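Local coordinates for protein carboxyvinyl-carboxyphosphonate phosphorylmutase (Bacillus anthracis, PDB 4IQD) that belongs to the phosphoenolpyruvate phosphomutase family of TIM-barrel proteins and holds pyruvic acid in a pocket at the mouth of its barrel, at residues 30-35 with 240-245; 148-153 with 185-190. All coordinates share one frame; numbering follows the deposited sequence.

Interaction 1: 30-35 with 240-245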
loop_
_atom_site.group_PDB
_atom_site.type_symbol
_atom_site.label_atom_id
_atom_site.label_comp_id
_atom_site.label_asym_id
_atom_site.label_seq_id
_atom_site.Cartn_x
_atom_site.Cartn_y
_atom_site.Cartn_z
ATOM N N ILE A 30 3.329 -15.314 -24.771
ATOM C CA ILE A 30 2.390 -14.389 -24.153
ATOM C C ILE A 30 3.008 -13.684 -22.945
ATOM O O ILE A 30 3.776 -14.278 -22.190
ATOM C CB ILE A 30 1.071 -15.102 -23.772
ATOM C CG1 ILE A 30 0.045 -14.101 -23.233
ATOM C CG2 ILE A 30 1.335 -16.228 -22.786
ATOM C CD1 ILE A 30 -1.337 -14.258 -23.828
ATOM N N LEU A 31 2.693 -12.403 -22.791
ATOM C CA LEU A 31 3.219 -11.613 -21.688
ATOM C C LEU A 31 2.236 -11.586 -20.527
ATOM O O LEU A 31 1.105 -11.133 -20.675
ATOM C CB LEU A 31 3.507 -10.186 -22.151
ATOM C CG LEU A 31 3.955 -9.213 -21.061
ATOM C CD1 LEU A 31 5.324 -9.601 -20.518
ATOM C CD2 LEU A 31 3.961 -7.787 -21.583
ATOM N N GLN A 32 2.665 -12.081 -19.373
ATOM C CA GLN A 32 1.842 -11.988 -18.179
ATOM C C GLN A 32 2.164 -10.695 -17.440
ATOM O O GLN A 32 3.323 -10.406 -17.145
ATOM C CB GLN A 32 2.056 -13.194 -17.268
ATOM C CG GLN A 32 1.588 -14.514 -17.848
ATOM C CD GLN A 32 1.721 -15.656 -16.860
ATOM O OE1 GLN A 32 2.827 -16.028 -16.471
ATOM N NE2 GLN A 32 0.591 -16.210 -16.439
ATOM N N ILE A 33 1.129 -9.914 -17.155
ATOM C CA ILE A 33 1.296 -8.620 -16.510
ATOM C C ILE A 33 0.493 -8.556 -15.217
ATOM O O ILE A 33 -0.711 -8.311 -15.235
ATOM C CB ILE A 33 0.845 -7.475 -17.431
ATOM C CG1 ILE A 33 1.528 -7.577 -18.794
ATOM C CG2 ILE A 33 1.142 -6.134 -16.791
ATOM C CD1 ILE A 33 1.187 -6.438 -19.718
ATOM N N PRO A 34 1.161 -8.782 -14.082
ATOM C CA PRO A 34 0.515 -8.780 -12.770
ATOM C C PRO A 34 0.184 -7.380 -12.294
ATOM O O PRO A 34 0.955 -6.453 -12.521
ATOM C CB PRO A 34 1.587 -9.369 -11.847
ATOM C CG PRO A 34 2.643 -9.902 -12.728
ATOM C CD PRO A 34 2.585 -9.134 -13.990
ATOM N N GLY A 35 -0.954 -7.232 -11.629
ATOM C CA GLY A 35 -1.265 -5.993 -10.954
ATOM C C GLY A 35 -0.442 -5.859 -9.686
ATOM O O GLY A 35 -0.321 -6.805 -8.911
ATOM N N VAL A 240 -1.639 -10.631 -20.985
ATOM C CA VAL A 240 -2.734 -10.889 -20.064
ATOM C C VAL A 240 -2.461 -10.272 -18.701
ATOM O O VAL A 240 -1.363 -10.391 -18.161
ATOM C CB VAL A 240 -3.016 -12.402 -19.923
ATOM C CG1 VAL A 240 -1.728 -13.170 -19.710
ATOM C CG2 VAL A 240 -4.003 -12.667 -18.798
ATOM N N ILE A 241 -3.468 -9.601 -18.154
ATOM C CA ILE A 241 -3.331 -8.934 -16.870
ATOM C C ILE A 241 -4.039 -9.677 -15.738
ATOM O O ILE A 241 -5.070 -10.320 -15.941
ATOM C CB ILE A 241 -3.859 -7.489 -16.927
ATOM C CG1 ILE A 241 -5.331 -7.478 -17.326
ATOM C CG2 ILE A 241 -3.042 -6.660 -17.907
ATOM C CD1 ILE A 241 -5.938 -6.100 -17.352
ATOM N N TYR A 242 -3.458 -9.581 -14.547
ATOM C CA TYR A 242 -4.050 -10.108 -13.326
ATOM C C TYR A 242 -4.129 -8.931 -12.358
ATOM O O TYR A 242 -3.318 -8.814 -11.441
ATOM C CB TYR A 242 -3.189 -11.245 -12.763
ATOM C CG TYR A 242 -2.878 -12.329 -13.779
ATOM C CD1 TYR A 242 -3.658 -13.476 -13.864
ATOM C CD2 TYR A 242 -1.809 -12.202 -14.659
ATOM C CE1 TYR A 242 -3.383 -14.464 -14.793
ATOM C CE2 TYR A 242 -1.528 -13.184 -15.593
ATOM C CZ TYR A 242 -2.318 -14.311 -15.654
ATOM O OH TYR A 242 -2.040 -15.290 -16.579
ATOM N N PRO A 243 -5.117 -8.048 -12.576
ATOM C CA PRO A 243 -5.154 -6.669 -12.075
ATOM C C PRO A 243 -5.273 -6.507 -10.569
ATOM O O PRO A 243 -4.600 -5.649 -9.998
ATOM C CB PRO A 243 -6.415 -6.090 -12.736
ATOM C CG PRO A 243 -6.751 -7.020 -13.839
ATOM C CD PRO A 243 -6.311 -8.361 -13.377
ATOM N N VAL A 244 -6.131 -7.293 -9.935
ATOM C CA VAL A 244 -6.518 -7.007 -8.559
ATOM C C VAL A 244 -6.082 -8.110 -7.595
ATOM O O VAL A 244 -6.257 -8.003 -6.381
ATOM C CB VAL A 244 -8.039 -6.797 -8.475
ATOM C CG1 VAL A 244 -8.425 -6.116 -7.175
ATOM C CG2 VAL A 244 -8.505 -5.957 -9.647
ATOM N N THR A 245 -5.489 -9.156 -8.154
ATOM C CA THR A 245 -5.110 -10.338 -7.398
ATOM C C THR A 245 -4.260 -10.010 -6.173
ATOM O O THR A 245 -4.487 -10.554 -5.097
ATOM C CB THR A 245 -4.329 -11.317 -8.285
ATOM O OG1 THR A 245 -4.942 -11.387 -9.577
ATOM C CG2 THR A 245 -4.306 -12.693 -7.661
HETATM O O HOH W 1 -2.301 -8.455 -9.133
#

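Interaction 2: 148-153 with 185-190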
loop_
_atom_site.group_PDB
_atom_site.type_symbol
_atom_site.label_atom_id
_atom_site.label_comp_id
_atom_site.label_asym_id
_atom_site.label_seq_id
_atom_site.Cartn_x
_atom_site.Cartn_y
_atom_site.Cartn_z
ATOM N N GLN A 148 -10.280 11.287 -30.331
ATOM C CA GLN A 148 -9.618 12.554 -30.064
ATOM C C GLN A 148 -8.680 12.457 -28.865
ATOM O O GLN A 148 -7.576 12.998 -28.886
ATOM C CB GLN A 148 -10.653 13.645 -29.840
ATOM C CG GLN A 148 -11.471 13.949 -31.072
ATOM C CD GLN A 148 -12.586 14.921 -30.789
ATOM O OE1 GLN A 148 -13.143 14.940 -29.692
ATOM N NE2 GLN A 148 -12.916 15.744 -31.775
ATOM N N LYS A 149 -9.119 11.759 -27.824
ATOM C CA LYS A 149 -8.298 11.564 -26.638
ATOM C C LYS A 149 -7.012 10.809 -26.959
ATOM O O LYS A 149 -5.945 11.140 -26.445
ATOM C CB LYS A 149 -9.078 10.832 -25.550
ATOM C CG LYS A 149 -10.111 11.693 -24.852
ATOM C CD LYS A 149 -10.657 11.007 -23.615
ATOM C CE LYS A 149 -11.429 11.984 -22.747
ATOM N NZ LYS A 149 -11.866 11.377 -21.461
ATOM N N ILE A 150 -7.118 9.791 -27.806
ATOM C CA ILE A 150 -5.957 9.015 -28.216
ATOM C C ILE A 150 -4.999 9.894 -29.010
ATOM O O ILE A 150 -3.787 9.856 -28.803
ATOM C CB ILE A 150 -6.376 7.787 -29.042
ATOM C CG1 ILE A 150 -7.188 6.824 -28.171
ATOM C CG2 ILE A 150 -5.164 7.083 -29.617
ATOM C CD1 ILE A 150 -7.754 5.638 -28.915
ATOM N N LYS A 151 -5.560 10.701 -29.905
ATOM C CA LYS A 151 -4.780 11.646 -30.696
ATOM C C LYS A 151 -4.076 12.653 -29.804
ATOM O O LYS A 151 -2.956 13.073 -30.096
ATOM C CB LYS A 151 -5.680 12.381 -31.691
ATOM C CG LYS A 151 -6.212 11.510 -32.815
ATOM C CD LYS A 151 -7.427 12.131 -33.488
ATOM C CE LYS A 151 -7.093 13.429 -34.199
ATOM N NZ LYS A 151 -8.279 13.949 -34.945
ATOM N N ALA A 152 -4.741 13.041 -28.720
ATOM C CA ALA A 152 -4.148 13.940 -27.736
ATOM C C ALA A 152 -2.906 13.314 -27.110
ATOM O O ALA A 152 -1.886 13.978 -26.925
ATOM C CB ALA A 152 -5.160 14.292 -26.668
ATOM N N ILE A 153 -2.995 12.029 -26.789
ATOM C CA ILE A 153 -1.859 11.315 -26.227
ATOM C C ILE A 153 -0.712 11.208 -27.228
ATOM O O ILE A 153 0.416 11.576 -26.911
ATOM C CB ILE A 153 -2.257 9.918 -25.738
ATOM C CG1 ILE A 153 -3.328 10.029 -24.654
ATOM C CG2 ILE A 153 -1.050 9.183 -25.200
ATOM C CD1 ILE A 153 -3.787 8.702 -24.111
ATOM N N VAL A 185 -7.354 2.143 -33.048
ATOM C CA VAL A 185 -6.051 1.717 -33.546
ATOM C C VAL A 185 -5.487 2.711 -34.553
ATOM O O VAL A 185 -4.339 3.134 -34.442
ATOM C CB VAL A 185 -6.121 0.324 -34.199
ATOM C CG1 VAL A 185 -4.807 -0.002 -34.896
ATOM C CG2 VAL A 185 -6.452 -0.729 -33.161
ATOM N N LYS A 186 -6.297 3.092 -35.534
ATOM C CA LYS A 186 -5.839 4.045 -36.535
ATOM C C LYS A 186 -5.600 5.413 -35.905
ATOM O O LYS A 186 -4.845 6.227 -36.432
ATOM C CB LYS A 186 -6.833 4.145 -37.692
ATOM C CG LYS A 186 -7.740 5.355 -37.653
ATOM C CD LYS A 186 -8.350 5.593 -39.020
ATOM C CE LYS A 186 -7.262 5.695 -40.082
ATOM N NZ LYS A 186 -7.818 5.882 -41.450
ATOM N N ALA A 187 -6.244 5.653 -34.768
ATOM C CA ALA A 187 -6.096 6.913 -34.057
ATOM C C ALA A 187 -4.755 6.963 -33.334
ATOM O O ALA A 187 -4.247 8.039 -33.024
ATOM C CB ALA A 187 -7.244 7.110 -33.078
ATOM N N GLY A 188 -4.182 5.794 -33.068
ATOM C CA GLY A 188 -2.856 5.735 -32.486
ATOM C C GLY A 188 -2.654 4.655 -31.446
ATOM O O GLY A 188 -1.531 4.434 -31.001
ATOM N N ALA A 189 -3.729 3.986 -31.047
ATOM C CA ALA A 189 -3.616 2.925 -30.053
ATOM C C ALA A 189 -2.763 1.782 -30.591
ATOM O O ALA A 189 -2.847 1.438 -31.768
ATOM C CB ALA A 189 -4.991 2.425 -29.638
ATOM N N ASP A 190 -1.931 1.210 -29.727
ATOM C CA ASP A 190 -0.994 0.168 -30.133
ATOM C C ASP A 190 -1.521 -1.223 -29.799
ATOM O O ASP A 190 -0.991 -2.228 -30.272
ATOM C CB ASP A 190 0.358 0.384 -29.456
ATOM C CG ASP A 190 0.839 1.817 -29.562
ATOM O OD1 ASP A 190 1.175 2.251 -30.682
ATOM O OD2 ASP A 190 0.886 2.511 -28.524
#

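Interaction 1: 30-35 with 240-245
With CG anti to its carbonyl carbon (chi1 -66°) and an extended chain beyond, Q32 rises from the sheet face, and the Y242 side chain, with CG likewise anti to its carbonyl carbon, leans back to meet it. The amide NE2 donates to Y242 OH at 2.8 Å, with the hydroxyl close to the amide plane. Amide and ring planes stand 80° apart, the amide meeting the phenol at its oxygen. V240 fills in beside the glutamine stem, its CG1 4.0 Å from Q32 CG.

Beneath this cross-strand bond runs a parallel ladder pairing Q32 with V240, I33 with I241 and P34 with Y242. V240 N donates to L31 O at 2.8 Å and I33 N to V240 O at 2.7 Å. Y242 N then reaches I33 O over a longer 3.1 Å, and I241 CA brings a CH···O contact to the same oxygen. The last rung is G35 N to Y242 O at 2.9 Å; a water also donates to Y242 O and to G35 O, bridging the same two residues. Having no side chain, G35 lets P243 O come within 3.5 Å of its CA.

I33 and I241 lie on the opposite face from Q32 and Y242, with I33 CB 4.0 Å from I241 CG2, and both reach Y54 of strand 53-55 in the barrel interior. P243, just past the strand, touches bound pyruvic acid. On the outer face, A229 of helix 229-234 packs on Q32 and Y242, and G265 of the second subunit rests on the same pair. Strand 239-242 sits between 31-34 and 215-217 in the barrel wall, V240 touching A216 and I241 touching L215 of the latter.

Interaction 2: 148-153 with 185-190
I150 and A187 bury most of the surface in this contact, the isoleucine reaching from helix 143-156 to the C-terminal end of helix 174-187, with K151 adding a smaller share. Both branches of I150 take part. CG1 is anti to the carbonyl carbon (chi1 -65°) and CG2 anti to the backbone N, which directs CG2 at the other segment, where it lies 4.0 Å from A187 CB. The same methyl rests against backbone, 3.7 Å from A187 O and 3.8 Å from G188 N, lying over that peptide link. CD1, at the far tip of the other branch, comes to 4.3 Å from A189 CB.

A187 faces I150 with its single methyl, and its small size allows a close approach of the two backbones: K151 CA and A187 CA are 6.0 Å apart. K151 brushes A187 O with CG alone; its chain bends at chi3 and the ammonium end leads away from the contact.

The turn that I150 abuts is a Schellman motif, in which G188 takes a positive phi of 141° and G188 N bonds back to V185 O at 3.0 Å. The chain can then drop towards strand 191-194. I150 touches I162 and A189 touches A164, both of strand 161-166, so the two helices meet over the strand that runs between them in sequence.

No hydrogen bond or salt bridge crosses from one segment to the other. The join is methyl against methyl and methyl against peptide, and so rests on shape and exclusion of water, while the lysine, an exposed residue, turns its charge away.

Interaction 1 lies in the barrel wall and interaction 2 in the surrounding layer of helices; their centres are 23 Å apart and their nearest atoms about 11 Å apart. Along the chain, both segments of interaction 2 fall between 30-35 and 240-245. Interaction 1 therefore brings the first and last barrel strands side by side, closing the ring, whereas interaction 2 joins two successive helices midway through it. Interaction 1 pairs strands of the portion 31-34, 239-242, 215-217; the helices of interaction 2 pack on strand 161-166 of the run from 53-55 to 191-194. Interaction 1 borders the pyruvic acid pocket and the second subunit; interaction 2 touches no other chain of the assembly.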